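Local atomic coordinates of prolyl-ACP dehydrogenase (Oscillatoria sp., PDB entry 4IRN), a protein that oxidises a prolyl group carried on an acyl carrier protein during biosynthesis of the cyanotoxin anatoxin-a, using FAD as cofactor. Residues Lys175-Lys180 with Ile209-Gly214; Gly189-Val194 with Phe203-Thr208; Lys234-Met239 with Val246-Leu251. All coordinates share one frame; numbering follows the deposited sequence.

Contact 1 of 3, residues Lys175-Lys180 with Ile209-Gly214; sequences KTTAQK and IDPSLG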
loop_
_atom_site.group_PDB
_atom_site.type_symbol
_atom_site.label_atom_id
_atom_site.label_comp_id
_atom_site.label_asym_id
_atom_site.label_seq_id
_atom_site.Cartn_x
_atom_site.Cartn_y
_atom_site.Cartn_z
ATOM N N LYS A 175 30.830 -22.273 0.079
ATOM C CA LYS A 175 32.271 -22.471 0.081
ATOM C C LYS A 175 32.721 -23.621 0.989
ATOM O O LYS A 175 33.818 -24.128 0.789
ATOM C CB LYS A 175 33.029 -21.157 0.361
ATOM C CG LYS A 175 32.815 -20.038 -0.681
ATOM C CD LYS A 175 33.358 -20.363 -2.109
ATOM C CE LYS A 175 32.849 -19.440 -3.207
ATOM N NZ LYS A 175 32.390 -20.184 -4.423
ATOM N N THR A 176 31.880 -24.054 1.964
ATOM C CA THR A 176 32.175 -25.172 2.882
ATOM C C THR A 176 32.473 -26.433 2.082
ATOM O O THR A 176 31.587 -26.974 1.424
ATOM C CB THR A 176 31.079 -25.351 3.973
ATOM O OG1 THR A 176 30.971 -24.147 4.733
ATOM C CG2 THR A 176 31.376 -26.500 4.924
ATOM N N THR A 177 33.744 -26.846 2.090
ATOM C CA THR A 177 34.209 -28.011 1.340
ATOM C C THR A 177 34.233 -29.272 2.175
ATOM O O THR A 177 34.464 -29.208 3.380
ATOM C CB THR A 177 35.572 -27.754 0.666
ATOM O OG1 THR A 177 36.526 -27.289 1.630
ATOM C CG2 THR A 177 35.472 -26.802 -0.501
ATOM N N ALA A 178 34.003 -30.419 1.519
ATOM C CA ALA A 178 34.044 -31.748 2.113
ATOM C C ALA A 178 34.962 -32.638 1.269
ATOM O O ALA A 178 34.576 -33.061 0.172
ATOM C CB ALA A 178 32.647 -32.332 2.190
ATOM N N GLN A 179 36.207 -32.839 1.751
ATOM C CA GLN A 179 37.203 -33.662 1.067
ATOM C C GLN A 179 37.231 -35.097 1.599
ATOM O O GLN A 179 37.448 -35.307 2.791
ATOM C CB GLN A 179 38.600 -33.006 1.059
ATOM C CG GLN A 179 38.809 -32.002 -0.092
ATOM C CD GLN A 179 38.604 -32.603 -1.473
ATOM O OE1 GLN A 179 39.198 -33.629 -1.834
ATOM N NE2 GLN A 179 37.756 -31.971 -2.280
ATOM N N LYS A 180 36.983 -36.069 0.715
ATOM C CA LYS A 180 36.959 -37.507 0.997
ATOM C C LYS A 180 38.366 -38.084 1.258
ATOM O O LYS A 180 39.324 -37.685 0.608
ATOM C CB LYS A 180 36.251 -38.248 -0.160
ATOM C CG LYS A 180 35.712 -39.610 0.204
ATOM C CD LYS A 180 34.943 -40.245 -0.918
ATOM C CE LYS A 180 34.200 -41.445 -0.371
ATOM N NZ LYS A 180 33.352 -42.116 -1.369
ATOM N N ILE A 209 31.550 -31.235 -2.382
ATOM C CA ILE A 209 32.643 -32.188 -2.624
ATOM C C ILE A 209 33.700 -31.569 -3.555
ATOM O O ILE A 209 34.892 -31.845 -3.406
ATOM C CB ILE A 209 32.163 -33.582 -3.100
ATOM C CG1 ILE A 209 31.173 -33.481 -4.285
ATOM C CG2 ILE A 209 31.584 -34.367 -1.931
ATOM C CD1 ILE A 209 31.136 -34.669 -5.213
ATOM N N ASP A 210 33.244 -30.703 -4.490
ATOM C CA ASP A 210 34.065 -29.956 -5.438
ATOM C C ASP A 210 33.361 -28.652 -5.818
ATOM O O ASP A 210 32.301 -28.701 -6.441
ATOM C CB ASP A 210 34.395 -30.796 -6.686
ATOM C CG ASP A 210 35.426 -30.196 -7.639
ATOM O OD1 ASP A 210 36.150 -29.243 -7.234
ATOM O OD2 ASP A 210 35.526 -30.683 -8.777
ATOM N N PRO A 211 33.949 -27.481 -5.468
ATOM C CA PRO A 211 33.314 -26.189 -5.813
ATOM C C PRO A 211 33.166 -25.897 -7.312
ATOM O O PRO A 211 32.317 -25.086 -7.686
ATOM C CB PRO A 211 34.205 -25.152 -5.117
ATOM C CG PRO A 211 35.022 -25.931 -4.121
ATOM C CD PRO A 211 35.205 -27.276 -4.720
ATOM N N SER A 212 33.964 -26.567 -8.165
ATOM C CA SER A 212 33.899 -26.422 -9.619
ATOM C C SER A 212 32.565 -26.961 -10.174
ATOM O O SER A 212 32.102 -26.491 -11.217
ATOM C CB SER A 212 35.061 -27.158 -10.274
ATOM O OG SER A 212 34.852 -28.560 -10.317
ATOM N N LEU A 213 31.965 -27.950 -9.475
ATOM C CA LEU A 213 30.718 -28.589 -9.877
ATOM C C LEU A 213 29.507 -27.703 -9.656
ATOM O O LEU A 213 28.493 -27.869 -10.339
ATOM C CB LEU A 213 30.540 -29.929 -9.151
ATOM C CG LEU A 213 31.503 -31.071 -9.525
ATOM C CD1 LEU A 213 31.361 -32.224 -8.554
ATOM C CD2 LEU A 213 31.286 -31.556 -10.967
ATOM N N GLY A 214 29.623 -26.768 -8.720
ATOM C CA GLY A 214 28.550 -25.850 -8.363
ATOM C C GLY A 214 27.394 -26.573 -7.701
ATOM O O GLY A 214 27.599 -27.288 -6.719
#
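A178 and I209 meet through a CA-H...O contact, in which the CA of I209 lies 3.5 Å from A178 O. With 168° at the hydrogen, the approach is nearly straight. The branched side chain of I209 starts out away from strand 177-181, yet its CG2 still rests beside the same oxygen, at 3.9 Å from A178 O, and the side chain also packs on T219 and E265. A second polar approach comes from Q179, whose CB points away from 209-214 but whose chain bends back at chi2, bringing NE2 to 3.1 Å from I209 O. The angle is too poor for a hydrogen bond, so this is a polar proximity.

The apolar part is a methyl against a ring: T177 CG2 touches P211 CG at 3.8 Å, the two side chains crossing obliquely. With OG1 of T177 lodged between the backbone N and the carbonyl carbon (chi1 53°), the methyl lies anti to the carbonyl carbon and is the branch that meets the proline, while the CB of P211 points towards the strand.

Bonds within 209-214 shape the turn that presents the proline. L213 N donates to D210 O at 3.1 Å, and S212 OG donates to D210 OD2 at 2.7 Å, reaching it from above the carboxylate plane, 61° out of it.

Just before the turn, T208 shares backbone hydrogen bonds with T176 and A178, which bring the chain up to the strand. With no conventional hydrogen bond across 175-180 and 209-214, this surface contact relies on van der Waals packing and weak polar approaches, and its placement probably owes much to that adjoining pairing.

Contact 2 of 3, residues Gly189-Val194 with Phe203-Thr208; sequences GYKHYV and FIIFAT. With FAD (flavin-adenine dinucleotide), chain I.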
loop_
_atom_site.group_PDB
_atom_site.type_symbol
_atom_site.label_atom_id
_atom_site.label_comp_id
_atom_site.label_asym_id
_atom_site.label_seq_id
_atom_site.Cartn_x
_atom_site.Cartn_y
_atom_site.Cartn_z
ATOM N N GLY A 189 35.011 -24.905 6.642
ATOM C CA GLY A 189 34.142 -23.791 6.274
ATOM C C GLY A 189 33.604 -22.988 7.439
ATOM O O GLY A 189 33.946 -23.242 8.599
ATOM N N TYR A 190 32.764 -21.998 7.130
ATOM C CA TYR A 190 32.154 -21.129 8.135
ATOM C C TYR A 190 30.687 -20.927 7.810
ATOM O O TYR A 190 30.340 -20.613 6.669
ATOM C CB TYR A 190 32.932 -19.803 8.251
ATOM C CG TYR A 190 32.241 -18.652 8.955
ATOM C CD1 TYR A 190 31.904 -18.727 10.306
ATOM C CD2 TYR A 190 32.039 -17.446 8.308
ATOM C CE1 TYR A 190 31.318 -17.648 10.974
ATOM C CE2 TYR A 190 31.499 -16.349 8.973
ATOM C CZ TYR A 190 31.137 -16.455 10.306
ATOM O OH TYR A 190 30.582 -15.373 10.941
ATOM N N LYS A 191 29.828 -21.181 8.800
ATOM C CA LYS A 191 28.383 -21.032 8.662
ATOM C C LYS A 191 27.899 -20.004 9.658
ATOM O O LYS A 191 28.070 -20.213 10.872
ATOM C CB LYS A 191 27.630 -22.359 8.896
ATOM C CG LYS A 191 28.002 -23.523 7.983
ATOM C CD LYS A 191 27.383 -23.426 6.614
ATOM C CE LYS A 191 27.706 -24.610 5.736
ATOM N NZ LYS A 191 27.165 -24.405 4.363
ATOM N N HIS A 192 27.344 -18.891 9.164
ATOM C CA HIS A 192 26.772 -17.922 10.065
ATOM C C HIS A 192 25.282 -18.224 10.223
ATOM O O HIS A 192 24.740 -18.965 9.404
ATOM C CB HIS A 192 27.107 -16.472 9.661
ATOM C CG HIS A 192 26.482 -15.904 8.410
ATOM N ND1 HIS A 192 25.595 -16.638 7.643
ATOM C CD2 HIS A 192 26.614 -14.679 7.860
ATOM C CE1 HIS A 192 25.221 -15.829 6.658
ATOM N NE2 HIS A 192 25.812 -14.643 6.741
ATOM N N TYR A 193 24.662 -17.761 11.315
ATOM C CA TYR A 193 23.252 -18.031 11.661
ATOM C C TYR A 193 22.916 -19.537 11.716
ATOM O O TYR A 193 22.506 -20.115 10.706
ATOM C CB TYR A 193 22.233 -17.268 10.776
ATOM C CG TYR A 193 22.590 -15.823 10.508
ATOM C CD1 TYR A 193 22.585 -14.883 11.532
ATOM C CD2 TYR A 193 22.916 -15.391 9.226
ATOM C CE1 TYR A 193 22.932 -13.553 11.294
ATOM C CE2 TYR A 193 23.249 -14.060 8.972
ATOM C CZ TYR A 193 23.249 -13.143 10.007
ATOM O OH TYR A 193 23.580 -11.832 9.757
ATOM N N VAL A 194 23.109 -20.173 12.881
ATOM C CA VAL A 194 22.808 -21.597 13.055
ATOM C C VAL A 194 21.844 -21.740 14.244
ATOM O O VAL A 194 22.288 -21.859 15.386
ATOM C CB VAL A 194 24.090 -22.486 13.183
ATOM C CG1 VAL A 194 23.737 -23.967 13.246
ATOM C CG2 VAL A 194 25.077 -22.228 12.047
ATOM N N PHE A 203 24.078 -31.874 13.951
ATOM C CA PHE A 203 24.171 -30.785 12.994
ATOM C C PHE A 203 23.957 -31.269 11.568
ATOM O O PHE A 203 24.653 -32.177 11.119
ATOM C CB PHE A 203 25.529 -30.078 13.133
ATOM C CG PHE A 203 25.690 -29.291 14.415
ATOM C CD1 PHE A 203 26.148 -29.906 15.576
ATOM C CD2 PHE A 203 25.409 -27.927 14.455
ATOM C CE1 PHE A 203 26.297 -29.173 16.761
ATOM C CE2 PHE A 203 25.558 -27.197 15.643
ATOM C CZ PHE A 203 26.004 -27.825 16.786
ATOM N N ILE A 204 22.976 -30.682 10.867
ATOM C CA ILE A 204 22.689 -30.982 9.461
ATOM C C ILE A 204 23.460 -29.923 8.650
ATOM O O ILE A 204 23.065 -28.758 8.616
ATOM C CB ILE A 204 21.157 -31.022 9.153
ATOM C CG1 ILE A 204 20.363 -31.968 10.111
ATOM C CG2 ILE A 204 20.856 -31.309 7.680
ATOM C CD1 ILE A 204 20.774 -33.456 10.163
ATOM N N ILE A 205 24.571 -30.323 8.053
ATOM C CA ILE A 205 25.483 -29.432 7.336
ATOM C C ILE A 205 25.487 -29.615 5.824
ATOM O O ILE A 205 25.634 -30.725 5.332
ATOM C CB ILE A 205 26.903 -29.494 7.969
ATOM C CG1 ILE A 205 26.799 -29.351 9.511
ATOM C CG2 ILE A 205 27.876 -28.523 7.310
ATOM C CD1 ILE A 205 27.909 -28.712 10.265
ATOM N N PHE A 206 25.357 -28.494 5.100
ATOM C CA PHE A 206 25.365 -28.434 3.639
ATOM C C PHE A 206 26.742 -28.003 3.171
ATOM O O PHE A 206 27.166 -26.889 3.453
ATOM C CB PHE A 206 24.234 -27.520 3.123
ATOM C CG PHE A 206 22.880 -28.185 3.254
ATOM C CD1 PHE A 206 22.148 -28.092 4.438
ATOM C CD2 PHE A 206 22.345 -28.919 2.204
ATOM C CE1 PHE A 206 20.913 -28.745 4.572
ATOM C CE2 PHE A 206 21.103 -29.556 2.335
ATOM C CZ PHE A 206 20.394 -29.464 3.517
ATOM N N ALA A 207 27.466 -28.915 2.523
ATOM C CA ALA A 207 28.835 -28.702 2.036
ATOM C C ALA A 207 28.982 -29.088 0.551
ATOM O O ALA A 207 28.013 -29.527 -0.067
ATOM C CB ALA A 207 29.819 -29.500 2.893
ATOM N N THR A 208 30.190 -28.906 -0.022
ATOM C CA THR A 208 30.481 -29.247 -1.418
ATOM C C THR A 208 31.685 -30.184 -1.554
ATOM O O THR A 208 32.708 -29.971 -0.900
ATOM C CB THR A 208 30.508 -27.989 -2.326
ATOM O OG1 THR A 208 30.609 -28.384 -3.695
ATOM C CG2 THR A 208 31.624 -27.000 -1.971
HETATM P PA FAD I . 21.543 -11.571 1.564
HETATM O O1A FAD I . 21.251 -12.927 1.055
HETATM O O2A FAD I . 22.963 -11.084 1.807
HETATM O O5B FAD I . 20.960 -10.494 0.569
HETATM C C5B FAD I . 21.008 -9.099 0.910
HETATM C C4B FAD I . 19.721 -8.462 0.460
HETATM O O4B FAD I . 19.675 -8.444 -0.976
HETATM C C3B FAD I . 18.446 -9.140 0.966
HETATM O O3B FAD I . 17.704 -8.219 1.751
HETATM C C2B FAD I . 17.688 -9.598 -0.291
HETATM O O2B FAD I . 16.378 -9.053 -0.291
HETATM C C1B FAD I . 18.457 -8.982 -1.461
HETATM N N9A FAD I . 18.754 -9.919 -2.544
HETATM C C8A FAD I . 19.755 -10.854 -2.572
HETATM N N7A FAD I . 19.755 -11.603 -3.649
HETATM C C5A FAD I . 18.683 -11.132 -4.383
HETATM C C6A FAD I . 18.134 -11.517 -5.632
HETATM N N6A FAD I . 18.624 -12.500 -6.389
HETATM N N1A FAD I . 17.045 -10.849 -6.072
HETATM C C2A FAD I . 16.553 -9.860 -5.322
HETATM N N3A FAD I . 16.992 -9.404 -4.146
HETATM C C4A FAD I . 18.057 -10.085 -3.719
HETATM N N1 FAD I . 20.365 -20.183 7.893
HETATM C C2 FAD I . 20.712 -21.504 8.054
HETATM O O2 FAD I . 21.332 -22.104 7.176
HETATM N N3 FAD I . 20.389 -22.177 9.230
HETATM C C4 FAD I . 19.727 -21.634 10.305
HETATM O O4 FAD I . 19.496 -22.326 11.296
HETATM C C4X FAD I . 19.362 -20.226 10.142
HETATM N N5 FAD I . 18.756 -19.623 11.140
HETATM C C5X FAD I . 18.472 -18.264 10.999
HETATM C C6 FAD I . 17.825 -17.610 12.052
HETATM C C7 FAD I . 17.494 -16.262 11.972
HETATM C C7M FAD I . 16.715 -15.618 13.089
HETATM C C8 FAD I . 17.839 -15.535 10.811
HETATM C C8M FAD I . 17.499 -14.074 10.667
HETATM C C9 FAD I . 18.497 -16.176 9.771
HETATM C C9A FAD I . 18.816 -17.530 9.832
HETATM N N10 FAD I . 19.473 -18.221 8.775
HETATM C C10 FAD I . 19.740 -19.562 8.889
HETATM C "C1'" FAD I . 19.938 -17.455 7.596
HETATM C "C2'" FAD I . 18.743 -16.909 6.827
HETATM O "O2'" FAD I . 18.123 -17.919 6.034
HETATM C "C3'" FAD I . 19.153 -15.697 5.991
HETATM O "O3'" FAD I . 18.506 -14.534 6.502
HETATM C "C4'" FAD I . 18.858 -15.828 4.496
HETATM O "O4'" FAD I . 19.546 -16.962 3.961
HETATM C "C5'" FAD I . 19.151 -14.559 3.716
HETATM O "O5'" FAD I . 20.563 -14.290 3.701
HETATM P P FAD I . 21.104 -12.829 4.096
HETATM O O1P FAD I . 20.341 -12.247 5.227
HETATM O O2P FAD I . 22.556 -13.216 4.236
HETATM O O3P FAD I . 20.892 -11.644 3.041
#
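The backbones of 189-194 and 203-208 run well apart, with K191 CA 9.0 Å from I205 CA and V194 CA 9.3 Å from F203 CA, so side chains span the gap. K191 does most of this. Its CG sits beside the backbone N and the chain bends at chi2 (-78°) before extending straight, which carries NZ to F206 O at 2.6 Å. The ammonium group approaches in the carbonyl plane with a C=O...N angle of 159°. E164, through a salt bridge, and A162 O also hold this buried charge, while K191 CE passes I205 CG2 at 4.2 Å. Further along, V194 CG1 meets the edge of the F203 ring, near its plane, at 4.4 Å from CE2.

Y193 lies against the cofactor through CB, 3.5 Å from FAD N10, and through its carbonyl O, 3.2 Å from FAD C4, while A377 of the second subunit packs on the tyrosine. F206 turns its ring the other way, onto H160 and F272. K191, ending strand 184-191, and V194 in the following loop thus reach strand 202-208 of the other sheet, beside the FAD pocket that Y193 and V194 line, in the beta-rich middle domain of the acyl-CoA dehydrogenase fold.

Contact 3 of 3, residues Lys234-Met239 with Val246-Leu251; sequences KPISKM and VPELRL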
loop_
_atom_site.group_PDB
_atom_site.type_symbol
_atom_site.label_atom_id
_atom_site.label_comp_id
_atom_site.label_asym_id
_atom_site.label_seq_id
_atom_site.Cartn_x
_atom_site.Cartn_y
_atom_site.Cartn_z
ATOM N N LYS A 234 29.285 -17.558 20.728
ATOM C CA LYS A 234 28.253 -17.237 21.710
ATOM C C LYS A 234 26.991 -16.875 20.879
ATOM O O LYS A 234 27.145 -16.399 19.738
ATOM C CB LYS A 234 28.723 -16.034 22.552
ATOM C CG LYS A 234 27.987 -15.808 23.863
ATOM C CD LYS A 234 28.416 -14.501 24.538
ATOM C CE LYS A 234 27.448 -14.075 25.620
ATOM N NZ LYS A 234 27.566 -14.918 26.842
ATOM N N PRO A 235 25.747 -17.137 21.369
ATOM C CA PRO A 235 24.562 -16.780 20.567
ATOM C C PRO A 235 24.517 -15.275 20.293
ATOM O O PRO A 235 24.761 -14.458 21.195
ATOM C CB PRO A 235 23.387 -17.254 21.433
ATOM C CG PRO A 235 23.968 -18.228 22.386
ATOM C CD PRO A 235 25.346 -17.719 22.664
ATOM N N ILE A 236 24.260 -14.918 19.032
ATOM C CA ILE A 236 24.201 -13.527 18.585
ATOM C C ILE A 236 22.933 -12.818 19.072
ATOM O O ILE A 236 21.850 -13.383 19.011
ATOM C CB ILE A 236 24.415 -13.421 17.039
ATOM C CG1 ILE A 236 25.701 -14.164 16.548
ATOM C CG2 ILE A 236 24.422 -11.968 16.564
ATOM C CD1 ILE A 236 27.127 -13.636 17.146
ATOM N N SER A 237 23.081 -11.580 19.571
ATOM C CA SER A 237 21.985 -10.732 20.043
ATOM C C SER A 237 21.212 -10.162 18.851
ATOM O O SER A 237 21.816 -9.641 17.907
ATOM C CB SER A 237 22.513 -9.594 20.909
ATOM O OG SER A 237 22.833 -10.027 22.220
ATOM N N LYS A 238 19.879 -10.269 18.895
ATOM C CA LYS A 238 18.992 -9.804 17.824
ATOM C C LYS A 238 17.728 -9.088 18.339
ATOM O O LYS A 238 17.461 -9.109 19.541
ATOM C CB LYS A 238 18.652 -10.952 16.861
ATOM C CG LYS A 238 18.298 -12.229 17.569
ATOM C CD LYS A 238 18.192 -13.408 16.645
ATOM C CE LYS A 238 18.501 -14.675 17.398
ATOM N NZ LYS A 238 17.672 -14.862 18.623
ATOM N N MET A 239 16.992 -8.410 17.425
ATOM C CA MET A 239 15.775 -7.633 17.702
ATOM C C MET A 239 14.732 -8.418 18.515
ATOM O O MET A 239 14.381 -8.015 19.628
ATOM C CB MET A 239 15.180 -7.086 16.389
ATOM C CG MET A 239 13.936 -6.259 16.599
ATOM S SD MET A 239 13.470 -5.398 15.103
ATOM C CE MET A 239 12.627 -4.032 15.759
ATOM N N VAL A 246 20.914 -18.425 18.415
ATOM C CA VAL A 246 21.439 -18.368 17.050
ATOM C C VAL A 246 22.937 -17.934 17.004
ATOM O O VAL A 246 23.247 -16.755 16.765
ATOM C CB VAL A 246 20.530 -17.575 16.059
ATOM C CG1 VAL A 246 21.019 -17.719 14.619
ATOM C CG2 VAL A 246 19.074 -18.020 16.165
ATOM N N PRO A 247 23.876 -18.885 17.216
ATOM C CA PRO A 247 25.306 -18.539 17.132
ATOM C C PRO A 247 25.882 -18.742 15.718
ATOM O O PRO A 247 25.151 -19.061 14.776
ATOM C CB PRO A 247 25.924 -19.528 18.118
ATOM C CG PRO A 247 25.087 -20.766 17.959
ATOM C CD PRO A 247 23.700 -20.311 17.560
ATOM N N GLU A 248 27.200 -18.572 15.576
ATOM C CA GLU A 248 27.911 -18.866 14.333
ATOM C C GLU A 248 28.559 -20.219 14.511
ATOM O O GLU A 248 28.742 -20.671 15.631
ATOM C CB GLU A 248 29.028 -17.860 14.082
ATOM C CG GLU A 248 28.609 -16.508 13.546
ATOM C CD GLU A 248 29.705 -15.474 13.649
ATOM O OE1 GLU A 248 30.888 -15.843 13.807
ATOM O OE2 GLU A 248 29.393 -14.275 13.507
ATOM N N LEU A 249 28.972 -20.826 13.404
ATOM C CA LEU A 249 29.662 -22.111 13.376
ATOM C C LEU A 249 30.885 -22.058 12.460
ATOM O O LEU A 249 30.843 -21.436 11.390
ATOM C CB LEU A 249 28.689 -23.224 12.940
ATOM C CG LEU A 249 29.220 -24.653 12.837
ATOM C CD1 LEU A 249 29.601 -25.204 14.201
ATOM C CD2 LEU A 249 28.198 -25.548 12.199
ATOM N N ARG A 250 31.976 -22.707 12.894
ATOM C CA ARG A 250 33.222 -22.826 12.123
ATOM C C ARG A 250 33.675 -24.272 12.149
ATOM O O ARG A 250 33.645 -24.900 13.209
ATOM C CB ARG A 250 34.323 -21.885 12.638
ATOM C CG ARG A 250 34.072 -20.437 12.231
ATOM C CD ARG A 250 35.027 -19.427 12.838
ATOM N NE ARG A 250 34.687 -18.065 12.415
ATOM C CZ ARG A 250 35.467 -17.003 12.593
ATOM N NH1 ARG A 250 36.646 -17.128 13.193
ATOM N NH2 ARG A 250 35.078 -15.808 12.168
ATOM N N LEU A 251 34.030 -24.816 10.972
ATOM C CA LEU A 251 34.504 -26.191 10.815
ATOM C C LEU A 251 35.977 -26.159 10.437
ATOM O O LEU A 251 36.331 -25.581 9.405
ATOM C CB LEU A 251 33.679 -26.958 9.760
ATOM C CG LEU A 251 32.185 -27.064 10.027
ATOM C CD1 LEU A 251 31.399 -26.863 8.761
ATOM C CD2 LEU A 251 31.842 -28.388 10.652
#
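I236 and V246 close the base of a loop contact, where the chain leaving strand 230-232 passes the lead-in to strand 249-257, close to the flavin and the second subunit. One hydrogen bond joins the segments: I236 N donates to V246 O at 3.1 Å, nearly straight at 162° along N-H...O. The donor stands above the carbonyl plane, 56° out of it. The side chain of I236 lies beside the same oxygen, with CB 3.5 Å from V246 O.

Beside this bond, two prolines pack together, P247 CB lying 3.9 Å from P235 CA and 3.7 Å from K234 O. The third element is K238, whose aliphatic chain crosses V246 at about a right angle and sets CE 3.6 Å from V246 CG2. A bend at chi4 (54°) then turns NZ off to the carbonyl oxygens of M241 and A244, within the loop itself. L381 and Y380 of the second subunit pack on I236 and K238, respectively.

Neither P235 nor P247 has an N-H, so neither can donate a backbone bond. One backbone bond, with apolar contact around it, thus ties the two segments, reinforced just outside by E248 bonded to S233, and probably helps keep V246 beside T195 and the FAD.

All three contacts belong to the beta-rich middle domain and share the antiparallel sheet in which strand 184-191 lies between 177-181 and 249-257. Contact 2 is the buried one, bridging between sheets through a charged lysine that is satisfied by several partners. Contact 1 lies at the surface, away from the annotated sites, and gets by with weak approaches. Contact 3 is partly buried and depends on one backbone bond near the subunit interface. Contacts 2 and 3, both close to FAD, are joined by ladder bonds such as K191 O to L249 N, whereas contacts 1 and 2 are continuous along strand 202-208, which runs into 209-214. Contacts 1 and 3 meet more lightly, T176 packing on L251.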